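Local coordinates for protein prephenate dehydratase (Arthrobacter aurescens, PDB 3MWB) that probably catalyses the conversion of prephenate to phenylpyruvate in phenylalanine biosynthesis and binds L-phenylalanine at its ACT domain, at residues 230-235 and 248-253. Sequence-based numbering, arbitrary orientation.
Sequences LSRIES and SIDADG. With PHE (phenylalanine), chain C; PHE (phenylalanine), chain D.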
ATOM      1  N   LEU A 230       2.132   6.208 -14.944  1.00 19.41           N
ATOM      2  CA  LEU A 230       1.610   7.568 -15.069  1.00 19.85           C
ATOM      3  C   LEU A 230       2.639   8.556 -15.621  1.00 20.57           C
ATOM      4  O   LEU A 230       3.848   8.423 -15.366  1.00 22.39           O
ATOM      5  CB  LEU A 230       1.054   8.075 -13.737  1.00 18.99           C
ATOM      6  CG  LEU A 230       0.044   7.176 -13.026  1.00 19.23           C
ATOM      7  CD1 LEU A 230      -0.312   7.813 -11.665  1.00 19.87           C
ATOM      8  CD2 LEU A 230      -1.227   6.922 -13.879  1.00 18.29           C
ATOM      9  N   SER A 231       2.159   9.555 -16.357  1.00 20.42           N
ATOM     10  CA  SER A 231       3.048  10.589 -16.890  1.00 21.13           C
ATOM     11  C   SER A 231       2.703  11.987 -16.366  1.00 21.21           C
ATOM     12  O   SER A 231       3.461  12.941 -16.586  1.00 21.72           O
ATOM     13  CB  SER A 231       3.021  10.571 -18.416  1.00 22.32           C
ATOM     14  OG  SER A 231       1.698  10.809 -18.859  1.00 22.25           O
ATOM     15  N   ARG A 232       1.545  12.119 -15.700  1.00 20.33           N
ATOM     16  CA  ARG A 232       1.147  13.395 -15.126  1.00 19.56           C
ATOM     17  C   ARG A 232       0.173  13.206 -13.988  1.00 19.57           C
ATOM     18  O   ARG A 232      -0.773  12.426 -14.088  1.00 18.50           O
ATOM     19  CB  ARG A 232       0.530  14.330 -16.177  1.00 21.03           C
ATOM     20  CG  ARG A 232       0.277  15.776 -15.664  1.00 20.39           C
ATOM     21  CD  ARG A 232      -0.344  16.658 -16.759  1.00 20.73           C
ATOM     22  NE  ARG A 232      -1.618  16.071 -17.166  1.00 20.76           N
ATOM     23  CZ  ARG A 232      -2.791  16.354 -16.610  1.00 21.93           C
ATOM     24  NH1 ARG A 232      -2.871  17.265 -15.644  1.00 23.93           N
ATOM     25  NH2 ARG A 232      -3.886  15.723 -17.015  1.00 20.93           N
ATOM     26  N   ILE A 233       0.445  13.889 -12.876  1.00 20.07           N
ATOM     27  CA  ILE A 233      -0.584  14.089 -11.842  1.00 20.68           C
ATOM     28  C   ILE A 233      -0.538  15.518 -11.289  1.00 22.10           C
ATOM     29  O   ILE A 233       0.547  16.076 -11.093  1.00 22.35           O
ATOM     30  CB  ILE A 233      -0.469  13.085 -10.701  1.00 21.41           C
ATOM     31  CG1 ILE A 233      -1.486  13.433  -9.593  1.00 23.22           C
ATOM     32  CG2 ILE A 233       0.977  13.032 -10.176  1.00 20.48           C
ATOM     33  CD1 ILE A 233      -1.472  12.524  -8.474  1.00 25.55           C
ATOM     34  N   GLU A 234      -1.719  16.108 -11.085  1.00 28.48           N
ATOM     35  CA  GLU A 234      -1.857  17.423 -10.471  1.00 28.13           C
ATOM     36  C   GLU A 234      -3.133  17.456  -9.615  1.00 26.10           C
ATOM     37  O   GLU A 234      -4.235  17.139 -10.077  1.00 25.62           O
ATOM     38  CB  GLU A 234      -1.878  18.550 -11.527  1.00 31.23           C
ATOM     39  CG  GLU A 234      -0.849  18.379 -12.653  1.00 35.20           C
ATOM     40  CD  GLU A 234      -0.837  19.501 -13.673  1.00 38.89           C
ATOM     41  OE1 GLU A 234      -0.575  20.663 -13.286  1.00 42.04           O
ATOM     42  OE2 GLU A 234      -1.061  19.218 -14.869  1.00 39.55           O
ATOM     43  N   SER A 235      -2.970  17.813  -8.348  1.00 24.62           N
ATOM     44  CA  SER A 235      -4.109  18.126  -7.508  1.00 23.57           C
ATOM     45  C   SER A 235      -4.548  19.586  -7.703  1.00 26.06           C
ATOM     46  O   SER A 235      -3.732  20.478  -7.956  1.00 26.79           O
ATOM     47  CB  SER A 235      -3.772  17.837  -6.045  1.00 23.65           C
ATOM     48  OG  SER A 235      -2.675  18.639  -5.629  1.00 23.68           O
ATOM     49  N   SER A 248      -5.980  15.541 -11.570  1.00 18.91           N
ATOM     50  CA  SER A 248      -5.858  15.483 -13.020  1.00 19.35           C
ATOM     51  C   SER A 248      -4.692  14.546 -13.356  1.00 20.00           C
ATOM     52  O   SER A 248      -3.555  14.736 -12.888  1.00 20.76           O
ATOM     53  CB  SER A 248      -5.590  16.889 -13.552  1.00 20.08           C
ATOM     54  OG  SER A 248      -5.722  16.975 -14.960  1.00 19.71           O
ATOM     55  N   ILE A 249      -4.973  13.510 -14.134  1.00 19.88           N
ATOM     56  CA  ILE A 249      -4.017  12.404 -14.267  1.00 19.49           C
ATOM     57  C   ILE A 249      -3.905  11.949 -15.723  1.00 19.47           C
ATOM     58  O   ILE A 249      -4.927  11.766 -16.405  1.00 19.49           O
ATOM     59  CB  ILE A 249      -4.448  11.184 -13.382  1.00 18.94           C
ATOM     60  CG1 ILE A 249      -4.366  11.512 -11.874  1.00 18.43           C
ATOM     61  CG2 ILE A 249      -3.582   9.955 -13.670  1.00 19.90           C
ATOM     62  CD1 ILE A 249      -5.123  10.538 -10.990  1.00 19.16           C
ATOM     63  N   ASP A 250      -2.669  11.775 -16.200  1.00 19.42           N
ATOM     64  CA  ASP A 250      -2.428  11.097 -17.495  1.00 19.45           C
ATOM     65  C   ASP A 250      -1.788   9.752 -17.217  1.00 19.55           C
ATOM     66  O   ASP A 250      -0.780   9.680 -16.484  1.00 19.84           O
ATOM     67  CB  ASP A 250      -1.494  11.902 -18.426  1.00 19.21           C
ATOM     68  CG  ASP A 250      -2.035  13.300 -18.778  1.00 20.58           C
ATOM     69  OD1 ASP A 250      -3.273  13.531 -18.730  1.00 20.64           O
ATOM     70  OD2 ASP A 250      -1.208  14.176 -19.129  1.00 18.11           O
ATOM     71  N   ALA A 251      -2.380   8.688 -17.774  1.00 19.57           N
ATOM     72  CA  ALA A 251      -1.823   7.327 -17.696  1.00 19.25           C
ATOM     73  C   ALA A 251      -1.363   6.856 -19.060  1.00 20.31           C
ATOM     74  O   ALA A 251      -1.918   7.293 -20.094  1.00 20.65           O
ATOM     75  CB  ALA A 251      -2.867   6.364 -17.131  1.00 19.82           C
ATOM     76  N   ASP A 252      -0.344   5.995 -19.081  1.00 20.12           N
ATOM     77  CA  ASP A 252       0.070   5.272 -20.304  1.00 21.02           C
ATOM     78  C   ASP A 252      -0.951   4.197 -20.608  1.00 20.89           C
ATOM     79  O   ASP A 252      -1.240   3.344 -19.752  1.00 21.07           O
ATOM     80  CB  ASP A 252       1.394   4.550 -20.097  1.00 22.01           C
ATOM     81  CG  ASP A 252       2.577   5.488 -19.984  1.00 25.03           C
ATOM     82  OD1 ASP A 252       2.407   6.717 -20.203  1.00 28.50           O
ATOM     83  OD2 ASP A 252       3.697   4.982 -19.703  1.00 27.61           O
ATOM     84  N   GLY A 253      -1.502   4.210 -21.814  1.00 20.09           N
ATOM     85  CA  GLY A 253      -2.445   3.190 -22.174  1.00 19.64           C
ATOM     86  C   GLY A 253      -3.700   3.689 -22.834  1.00 20.14           C
ATOM     87  O   GLY A 253      -3.978   4.899 -22.905  1.00 19.39           O
TER
HETATM   88  N   PHE C 311       5.426   6.867 -13.899  1.00 21.42           N
HETATM   89  CA  PHE C 311       5.613   6.752 -12.402  1.00 20.49           C
HETATM   90  C   PHE C 311       4.374   6.162 -11.751  1.00 20.27           C
HETATM   91  O   PHE C 311       4.271   6.120 -10.495  1.00 20.21           O
HETATM   92  CB  PHE C 311       5.983   8.115 -11.747  1.00 20.73           C
HETATM   93  CG  PHE C 311       5.064   9.270 -12.123  1.00 21.54           C
HETATM   94  CD1 PHE C 311       3.773   9.381 -11.567  1.00 18.65           C
HETATM   95  CD2 PHE C 311       5.505  10.259 -13.027  1.00 21.37           C
HETATM   96  CE1 PHE C 311       2.926  10.434 -11.913  1.00 20.14           C
HETATM   97  CE2 PHE C 311       4.668  11.334 -13.379  1.00 22.12           C
HETATM   98  CZ  PHE C 311       3.366  11.419 -12.813  1.00 21.58           C
HETATM   99  OXT PHE C 311       3.433   5.770 -12.481  1.00 19.60           O
HETATM  100  N   PHE D 312      -4.893  14.498   1.660  1.00 23.38           N
HETATM  101  CA  PHE D 312      -4.970  13.265   0.835  1.00 22.97           C
HETATM  102  C   PHE D 312      -3.689  12.432   0.869  1.00 23.60           C
HETATM  103  O   PHE D 312      -2.730  12.759   1.560  1.00 23.41           O
HETATM  104  CB  PHE D 312      -5.402  13.589  -0.609  1.00 22.97           C
HETATM  105  CG  PHE D 312      -4.515  14.584  -1.339  1.00 22.55           C
HETATM  106  CD1 PHE D 312      -3.279  14.195  -1.870  1.00 22.84           C
HETATM  107  CD2 PHE D 312      -4.947  15.894  -1.546  1.00 22.45           C
HETATM  108  CE1 PHE D 312      -2.477  15.096  -2.577  1.00 22.44           C
HETATM  109  CE2 PHE D 312      -4.144  16.816  -2.272  1.00 22.45           C
HETATM  110  CZ  PHE D 312      -2.909  16.415  -2.764  1.00 21.44           C
HETATM  111  OXT PHE D 312      -3.572  11.393   0.204  1.00 24.11           O
HETATM  112  O   HOH W   1       1.208  13.382 -19.961  1.00 20.88           O
HETATM  113  O   HOH W   2       0.908   8.739 -20.380  1.00 33.28           O
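Arg232 and Asp250 face each other across an antiparallel hairpin of the ACT domain, and their side chains carry the polar face of the contact. With CG anti to the backbone N (chi1 -172°) and a bend at chi3, Arg232 brings its guanidinium edge to Ser248 and Asp250. In a side-on salt bridge Arg232 NE bonds Asp250 OD2 (2.8 Å) and Arg232 NH2 bonds Asp250 OD1, both from above a carboxylate plane turned 62° against the guanidinium. Ser248, short enough to sit in the hollow at the arginine's tip, sets OG in the guanidinium plane, where NH1 and NH2 both bond it; Arg232 NH1 also reaches Glu234 OE2 at 2.8 Å. Five hydrogen bonds thus fix the buried guanidinium's position and rotation, using arginine's in-plane N-H groups.

A classic bulge sets Ser231 and Arg232 against Asp250, whose O takes a 2.9 Å bond from Ser231 N. The other sheet face is apolar: Leu230 CD2 drops into the shallow notch beside Ile249 CG2, 3.7 Å from Ala251 CB, while Ile233 and Ile249, beta-branched as suits a strand, lie side by side. Ile233 CG2 packs against CE1 of the bound phenylalanine of chain C, whose OXT and N bond Leu230 N and O.

Helix 215-224 packs on the apolar face, Leu71 of helix 67-73 touches the charged face, strand 200-207 flanks 248-253, and Ser235 of a second subunit bonds Ile233 N.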